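Local coordinates for protein 3-deoxy-manno-octulosonate cytidylyltransferase (Escherichia coli, PDB 1H7E) that catalyses the reaction of CTP with the eight-carbon sugar KDO to give CMP-KDO and diphosphate, probably activating the sugar for lipopolysaccharide synthesis, at residues Lys2-Ile7 with Asp90-Leu95; Leu120-Leu125 with Ala208-Arg213; Cys126-Ala131 with Lys166-Lys171. All coordinates share one frame; numbering follows the deposited sequence.

Contact 1. Residues Lys2-Ile7 with Asp90-Leu95; sequences KAVIVI and DIYINL
K2 O and I91 N begin a ladder of backbone hydrogen bonds between two parallel strands, 3-7 and 91-94, whose axes approach to 4.7 Å and run 27° apart. On the first strand K2, V4 and V6 bond across; on the second, I91, I93 and L95 do. V4 N binds I91 O, and I93 N returns to V4 O. V6 N meets I93 O at 2.8 Å in a nearly straight bond, the N-H...O angle being 178°, and L95 N closes the series on V6 O.

Polar contacts gather where the two segments begin, at K2 and D90. K2 O accepts from both I91 N and D90 N, while K2 N donates to D90 OD2 at 2.8 Å, on the anti side and somewhat out of the carboxylate plane. D90 CG stands beside its own backbone N (chi1 -60°), and OD2 is the carboxylate oxygen that meets K2 N. The ammonium of K2 leads away from this pair, to E45 in a salt bridge and to the carbonyl of E88.

Apolar contacts occupy both faces. On one, A3 CB lies 4.1 Å from I91 CB, I5 CG1 is 4.0 Å from I93 CB, and I5 CG2 reaches L95 CG at 3.9 Å; L111 of helix 104-116 packs against A3 and I93. On the other, V4 and Y92 run side by side, with V4 CG2 3.6 Å from Y92 CD2, and helix 76-86 covers V6, Y92 and N94.

Since A3, I5 and I7 spend their backbone bonds on the strand 45-50 side, strand 3-8 is bonded along both edges. The chemistry is that of an interior parallel pair: continuous main-chain bonding between two largely apolar layers, with charged groups gathered at the strand entrance.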
# COMPACT_ATOMS: atom_id res chain seq x y z
N LYS A 2 19.29 1.12 -24.34
CA LYS A 2 18.70 0.10 -25.20
C LYS A 2 17.57 -0.60 -24.46
O LYS A 2 17.71 -1.00 -23.30
CB LYS A 2 19.76 -0.92 -25.61
CG LYS A 2 19.28 -1.97 -26.59
CD LYS A 2 20.37 -3.02 -26.80
CE LYS A 2 19.90 -4.14 -27.71
NZ LYS A 2 20.89 -5.28 -27.76
N ALA A 3 16.44 -0.74 -25.13
CA ALA A 3 15.29 -1.39 -24.54
C ALA A 3 14.88 -2.55 -25.41
O ALA A 3 14.95 -2.45 -26.64
CB ALA A 3 14.13 -0.40 -24.45
N VAL A 4 14.47 -3.64 -24.79
CA VAL A 4 13.98 -4.79 -25.54
C VAL A 4 12.64 -5.25 -24.96
O VAL A 4 12.34 -5.02 -23.78
CB VAL A 4 14.97 -6.00 -25.56
CG1 VAL A 4 16.36 -5.54 -26.06
CG2 VAL A 4 15.05 -6.66 -24.21
N ILE A 5 11.81 -5.83 -25.80
CA ILE A 5 10.52 -6.34 -25.35
C ILE A 5 10.61 -7.85 -25.32
O ILE A 5 11.08 -8.46 -26.28
CB ILE A 5 9.37 -5.93 -26.27
CG1 ILE A 5 9.07 -4.45 -26.11
CG2 ILE A 5 8.14 -6.80 -26.01
CD1 ILE A 5 8.08 -3.92 -27.11
N VAL A 6 10.22 -8.45 -24.20
CA VAL A 6 10.23 -9.90 -24.05
C VAL A 6 8.79 -10.35 -23.85
O VAL A 6 8.07 -9.80 -23.00
CB VAL A 6 11.10 -10.38 -22.86
CG1 VAL A 6 11.02 -11.88 -22.72
CG2 VAL A 6 12.54 -9.96 -23.06
N ILE A 7 8.35 -11.31 -24.65
CA ILE A 7 7.00 -11.83 -24.57
C ILE A 7 7.03 -13.28 -24.10
O ILE A 7 7.45 -14.16 -24.85
CB ILE A 7 6.30 -11.79 -25.95
CG1 ILE A 7 6.29 -10.37 -26.52
CG2 ILE A 7 4.86 -12.34 -25.85
CD1 ILE A 7 6.00 -10.33 -28.01
N ASP A 90 19.34 -2.29 -21.39
CA ASP A 90 19.33 -1.49 -20.18
C ASP A 90 17.93 -1.58 -19.56
O ASP A 90 17.78 -1.52 -18.35
CB ASP A 90 19.64 -0.03 -20.52
CG ASP A 90 21.00 0.14 -21.18
OD1 ASP A 90 21.98 -0.39 -20.64
OD2 ASP A 90 21.08 0.79 -22.25
N ILE A 91 16.91 -1.72 -20.42
CA ILE A 91 15.50 -1.79 -20.00
C ILE A 91 14.78 -2.96 -20.65
O ILE A 91 14.80 -3.09 -21.88
CB ILE A 91 14.75 -0.49 -20.40
CG1 ILE A 91 15.35 0.71 -19.66
CG2 ILE A 91 13.24 -0.64 -20.12
CD1 ILE A 91 14.94 2.04 -20.22
N TYR A 92 14.15 -3.80 -19.84
CA TYR A 92 13.41 -4.95 -20.35
C TYR A 92 11.93 -4.74 -20.09
O TYR A 92 11.53 -4.46 -18.95
CB TYR A 92 13.83 -6.23 -19.63
CG TYR A 92 15.28 -6.60 -19.83
CD1 TYR A 92 16.28 -6.00 -19.06
CD2 TYR A 92 15.66 -7.54 -20.80
CE1 TYR A 92 17.62 -6.32 -19.26
CE2 TYR A 92 17.00 -7.87 -21.01
CZ TYR A 92 17.97 -7.26 -20.24
OH TYR A 92 19.30 -7.57 -20.42
N ILE A 93 11.12 -4.89 -21.12
CA ILE A 93 9.67 -4.73 -21.00
C ILE A 93 9.09 -6.12 -21.13
O ILE A 93 9.39 -6.86 -22.08
CB ILE A 93 9.12 -3.82 -22.11
CG1 ILE A 93 9.65 -2.41 -21.91
CG2 ILE A 93 7.58 -3.83 -22.11
CD1 ILE A 93 9.47 -1.53 -23.11
N ASN A 94 8.27 -6.50 -20.17
CA ASN A 94 7.66 -7.82 -20.17
C ASN A 94 6.19 -7.65 -20.54
O ASN A 94 5.44 -7.03 -19.80
CB ASN A 94 7.79 -8.42 -18.77
CG ASN A 94 7.72 -9.93 -18.78
OD1 ASN A 94 8.42 -10.59 -19.55
ND2 ASN A 94 6.92 -10.49 -17.87
N LEU A 95 5.83 -8.13 -21.73
CA LEU A 95 4.45 -8.08 -22.24
C LEU A 95 3.83 -9.44 -22.10
O LEU A 95 4.49 -10.45 -22.32
CB LEU A 95 4.44 -7.79 -23.73
CG LEU A 95 4.62 -6.39 -24.28
CD1 LEU A 95 4.19 -6.42 -25.75
CD2 LEU A 95 3.75 -5.42 -23.52

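Contact 2. Residues Leu120-Leu125 with Ala208-Arg213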
# COMPACT_ATOMS: atom_id res chain seq x y z
N LEU A 120 14.37 5.37 -11.58
CA LEU A 120 13.19 4.51 -11.47
C LEU A 120 13.53 3.06 -11.79
O LEU A 120 13.94 2.74 -12.90
CB LEU A 120 12.08 5.02 -12.39
CG LEU A 120 10.76 4.24 -12.35
CD1 LEU A 120 10.17 4.21 -10.91
CD2 LEU A 120 9.78 4.88 -13.34
N PRO A 121 13.34 2.14 -10.82
CA PRO A 121 13.68 0.75 -11.08
C PRO A 121 12.67 -0.05 -11.91
O PRO A 121 13.07 -0.86 -12.75
CB PRO A 121 13.81 0.14 -9.67
CG PRO A 121 13.74 1.34 -8.72
CD PRO A 121 12.89 2.33 -9.43
N VAL A 122 11.38 0.15 -11.63
CA VAL A 122 10.31 -0.60 -12.27
C VAL A 122 9.11 0.30 -12.53
O VAL A 122 8.82 1.21 -11.75
CB VAL A 122 9.81 -1.75 -11.33
CG1 VAL A 122 8.76 -2.62 -12.02
CG2 VAL A 122 10.99 -2.60 -10.82
N ALA A 123 8.44 0.06 -13.66
CA ALA A 123 7.25 0.82 -14.03
C ALA A 123 6.19 -0.17 -14.53
O ALA A 123 6.52 -1.25 -15.02
CB ALA A 123 7.56 1.86 -15.08
N THR A 124 4.92 0.17 -14.35
CA THR A 124 3.83 -0.68 -14.79
C THR A 124 2.65 0.22 -15.14
O THR A 124 2.75 1.44 -15.05
CB THR A 124 3.47 -1.76 -13.74
OG1 THR A 124 2.56 -2.70 -14.32
CG2 THR A 124 2.84 -1.12 -12.47
N LEU A 125 1.55 -0.40 -15.57
CA LEU A 125 0.37 0.36 -16.00
C LEU A 125 -0.90 0.09 -15.18
O LEU A 125 -1.02 -0.93 -14.51
CB LEU A 125 0.07 0.04 -17.47
CG LEU A 125 1.15 0.37 -18.51
CD1 LEU A 125 0.71 -0.15 -19.86
CD2 LEU A 125 1.43 1.87 -18.54
N ALA A 208 11.00 -5.57 -0.55
CA ALA A 208 12.40 -5.17 -0.54
C ALA A 208 12.62 -3.67 -0.70
O ALA A 208 13.75 -3.21 -0.81
CB ALA A 208 13.15 -5.94 -1.63
N GLY A 209 11.54 -2.90 -0.75
CA GLY A 209 11.67 -1.46 -0.87
C GLY A 209 11.97 -0.95 -2.27
O GLY A 209 12.46 0.17 -2.44
N ILE A 210 11.70 -1.77 -3.29
CA ILE A 210 11.94 -1.37 -4.67
C ILE A 210 10.68 -0.64 -5.16
O ILE A 210 9.59 -1.20 -5.15
CB ILE A 210 12.25 -2.59 -5.55
CG1 ILE A 210 13.59 -3.19 -5.12
CG2 ILE A 210 12.26 -2.19 -7.03
CD1 ILE A 210 13.77 -4.63 -5.56
N ASN A 211 10.86 0.60 -5.57
CA ASN A 211 9.76 1.42 -6.03
C ASN A 211 9.18 1.01 -7.38
O ASN A 211 9.92 0.72 -8.32
CB ASN A 211 10.17 2.89 -6.09
CG ASN A 211 9.02 3.80 -6.46
OD1 ASN A 211 7.97 3.76 -5.83
ND2 ASN A 211 9.21 4.60 -7.51
N ILE A 212 7.86 1.00 -7.47
CA ILE A 212 7.19 0.66 -8.71
C ILE A 212 6.28 1.83 -9.07
O ILE A 212 5.35 2.14 -8.31
CB ILE A 212 6.34 -0.61 -8.58
CG1 ILE A 212 7.19 -1.81 -8.14
CG2 ILE A 212 5.59 -0.89 -9.89
CD1 ILE A 212 6.33 -3.07 -7.85
N ARG A 213 6.60 2.55 -10.15
CA ARG A 213 5.77 3.67 -10.57
C ARG A 213 4.70 3.11 -11.50
O ARG A 213 4.99 2.32 -12.39
CB ARG A 213 6.59 4.76 -11.24
CG ARG A 213 5.75 6.00 -11.58
CD ARG A 213 6.60 7.26 -11.67
NE ARG A 213 7.25 7.55 -10.39
CZ ARG A 213 8.48 8.04 -10.26
NH1 ARG A 213 9.22 8.32 -11.34
NH2 ARG A 213 9.00 8.19 -9.04
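L120 and R213 make the close-packed side of this contact. L120 CD1 is 3.6 Å from R213 CB and also sits over the centre of the guanidinium, 4.2 Å above its plane. The R213 chain bends at chi3, and its guanidinium is held by salt bridges to D149 and D117. The same L120 CD1 lies 3.6 Å from N211 ND2, which hydrogen-bonds to D149. An alanine in place of L120 would probably leave that face of the R213 guanidinium without its methyl cover and open a gap beside N211.

Backbone pairing is firm only around A123. R213 N donates to V122 O at 3.0 Å, and T124 N to R213 O at 2.9 Å. On the V122/I212 side of the pair, T124 CG2 meets I212 CG2 at 3.8 Å, and V122 lies alongside I212.

Toward P121 the segments spread: nearest CA atoms are 4.7 Å apart at A123-R213 but 6.4 Å at P121-N211. V122 N and N211 O are buried there with no partner in the model. P121 CB and I210 CG2 still touch, their side chains sliding past one another in opposite directions at the partly exposed end.

G209, with positive phi, ends helix 203-207 in a Schellman motif, and the chain then enters strand 212-216. That strand, outermost within this chain, runs parallel to 122-129 in the mixed sheet of a GT-A-type nucleotidyltransferase.

Contact 3. Residues Cys126-Ala131 with Lys166-Lys171; sequences CHAISA and KARYLK
H127 CG stands between its backbone N and carbonyl carbon (chi1 69°), whereas K171 CG is anti to N (chi1 171°) and the lysine runs on fully extended; the two side chains lie side by side, pointing the same way. K171 CB is over one face of the imidazole, offset toward the rim, and K171 CD comes within 3.7 Å of H127 NE2. A water in the ring plane joins their ends, 2.8 Å from H127 NE2 and accepting from K171 NZ at 3.0 Å. H127 ND1 donates to A128 O at 3.1 Å, so both ring nitrogens are engaged, which fixes the rotation of the ring.

Between the backbones, H127 and K171 form an antiparallel hydrogen-bonded pair, with K171 N 2.8 Å from H127 O. I129 N reaches Y169 O from above the carbonyl plane, and a second water bridges I129 O and Y169 N. The short segments 126-129 and 169-171 run 135° apart. The I129 and K171 side chains cross at about a right angle, with I129 CG2 3.6 Å from K171 CB, while the Y169 ring receives A131 CA obliquely, 3.8 Å from CD2.

Strand 126-129 lies between 169-171 and 212-216. V142 touches C126 and L170, A134 of helix 131-134 touches I129 and Y169, and S130 OG caps that helix at E133 N. Beyond, R168 pairs with E216 and packs on M193 of the second subunit.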
# COMPACT_ATOMS: atom_id res chain seq x y z
N CYS A 126 -1.85 1.02 -15.29
CA CYS A 126 -3.13 0.89 -14.62
C CYS A 126 -4.18 1.73 -15.38
O CYS A 126 -3.82 2.59 -16.20
CB CYS A 126 -3.02 1.36 -13.16
SG CYS A 126 -2.76 3.11 -12.95
N HIS A 127 -5.45 1.42 -15.18
CA HIS A 127 -6.53 2.22 -15.78
C HIS A 127 -7.72 2.25 -14.80
O HIS A 127 -7.84 1.38 -13.94
CB HIS A 127 -6.95 1.74 -17.18
CG HIS A 127 -7.64 0.41 -17.22
ND1 HIS A 127 -8.96 0.24 -16.86
CD2 HIS A 127 -7.21 -0.81 -17.63
CE1 HIS A 127 -9.31 -1.02 -17.04
NE2 HIS A 127 -8.27 -1.68 -17.51
N ALA A 128 -8.53 3.30 -14.88
CA ALA A 128 -9.69 3.45 -13.99
C ALA A 128 -10.76 2.40 -14.22
O ALA A 128 -10.99 1.96 -15.34
CB ALA A 128 -10.29 4.85 -14.15
N ILE A 129 -11.35 1.93 -13.12
CA ILE A 129 -12.44 0.97 -13.17
C ILE A 129 -13.52 1.42 -12.17
O ILE A 129 -13.24 2.22 -11.28
CB ILE A 129 -12.01 -0.50 -12.86
CG1 ILE A 129 -11.25 -0.57 -11.54
CG2 ILE A 129 -11.15 -1.07 -14.00
CD1 ILE A 129 -11.08 -1.96 -11.01
N SER A 130 -14.73 0.92 -12.36
CA SER A 130 -15.86 1.23 -11.48
C SER A 130 -15.74 0.40 -10.21
O SER A 130 -15.01 -0.60 -10.18
CB SER A 130 -17.15 0.83 -12.19
OG SER A 130 -17.29 -0.59 -12.28
N ALA A 131 -16.50 0.78 -9.19
CA ALA A 131 -16.49 0.06 -7.92
C ALA A 131 -16.97 -1.39 -8.08
O ALA A 131 -16.46 -2.29 -7.42
CB ALA A 131 -17.36 0.79 -6.90
N LYS A 166 -16.44 8.95 -2.70
CA LYS A 166 -15.11 9.54 -2.85
C LYS A 166 -14.07 8.56 -3.36
O LYS A 166 -12.96 8.95 -3.68
CB LYS A 166 -14.63 10.14 -1.53
CG LYS A 166 -15.49 11.29 -0.98
CD LYS A 166 -15.33 12.55 -1.83
CE LYS A 166 -16.14 13.72 -1.27
NZ LYS A 166 -15.96 14.99 -2.08
N ALA A 167 -14.41 7.28 -3.40
CA ALA A 167 -13.47 6.25 -3.86
C ALA A 167 -13.34 6.19 -5.38
O ALA A 167 -14.34 6.25 -6.11
CB ALA A 167 -13.88 4.88 -3.31
N ARG A 168 -12.09 6.08 -5.84
CA ARG A 168 -11.77 5.95 -7.26
C ARG A 168 -10.84 4.72 -7.32
O ARG A 168 -9.90 4.61 -6.52
CB ARG A 168 -11.08 7.21 -7.77
CG ARG A 168 -10.87 7.22 -9.26
CD ARG A 168 -10.34 8.57 -9.76
NE ARG A 168 -10.12 8.52 -11.21
CZ ARG A 168 -8.96 8.22 -11.80
NH1 ARG A 168 -7.88 7.93 -11.09
NH2 ARG A 168 -8.91 8.16 -13.12
N TYR A 169 -11.19 3.76 -8.17
CA TYR A 169 -10.43 2.52 -8.30
C TYR A 169 -9.57 2.46 -9.56
O TYR A 169 -9.94 3.00 -10.61
CB TYR A 169 -11.39 1.32 -8.28
CG TYR A 169 -12.07 1.18 -6.94
CD1 TYR A 169 -11.40 0.56 -5.89
CD2 TYR A 169 -13.32 1.76 -6.69
CE1 TYR A 169 -11.94 0.54 -4.61
CE2 TYR A 169 -13.88 1.74 -5.41
CZ TYR A 169 -13.18 1.13 -4.38
OH TYR A 169 -13.68 1.10 -3.10
N LEU A 170 -8.41 1.82 -9.41
CA LEU A 170 -7.46 1.62 -10.51
C LEU A 170 -7.16 0.15 -10.63
O LEU A 170 -6.83 -0.51 -9.65
CB LEU A 170 -6.14 2.35 -10.25
CG LEU A 170 -6.17 3.88 -10.26
CD1 LEU A 170 -4.86 4.44 -9.72
CD2 LEU A 170 -6.47 4.39 -11.67
N LYS A 171 -7.32 -0.38 -11.83
CA LYS A 171 -6.99 -1.77 -12.10
C LYS A 171 -5.53 -1.82 -12.61
O LYS A 171 -5.11 -1.02 -13.47
CB LYS A 171 -7.90 -2.32 -13.19
CG LYS A 171 -7.48 -3.70 -13.68
CD LYS A 171 -8.39 -4.17 -14.80
CE LYS A 171 -8.04 -5.58 -15.21
NZ LYS A 171 -9.13 -6.18 -16.03
O HOH W 1 -8.67 -4.30 -18.30
O HOH W 2 -13.56 4.40 -9.73

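Overall arrangement
From the N terminus, contact 1 closes first: strand 3-8 is joined by strand 91-94 after 82 intervening residues that include strands 45-50 and 65-68. Contact 2 opens later, at residue 120, and closes only when strand 212-216 arrives. Contact 3 is nested within that loop and continues along the same strand, 122-129, whose first half serves contact 2 and second half contact 3. All three belong to one mixed sheet. Strand 169-179, antiparallel to both neighbours, lies between 91-94 and 122-129 and so links contact 1 to the strand shared by contacts 2 and 3. Contacts 1 and 3, centres 27 Å apart, sit on opposite sides of the chain's centre.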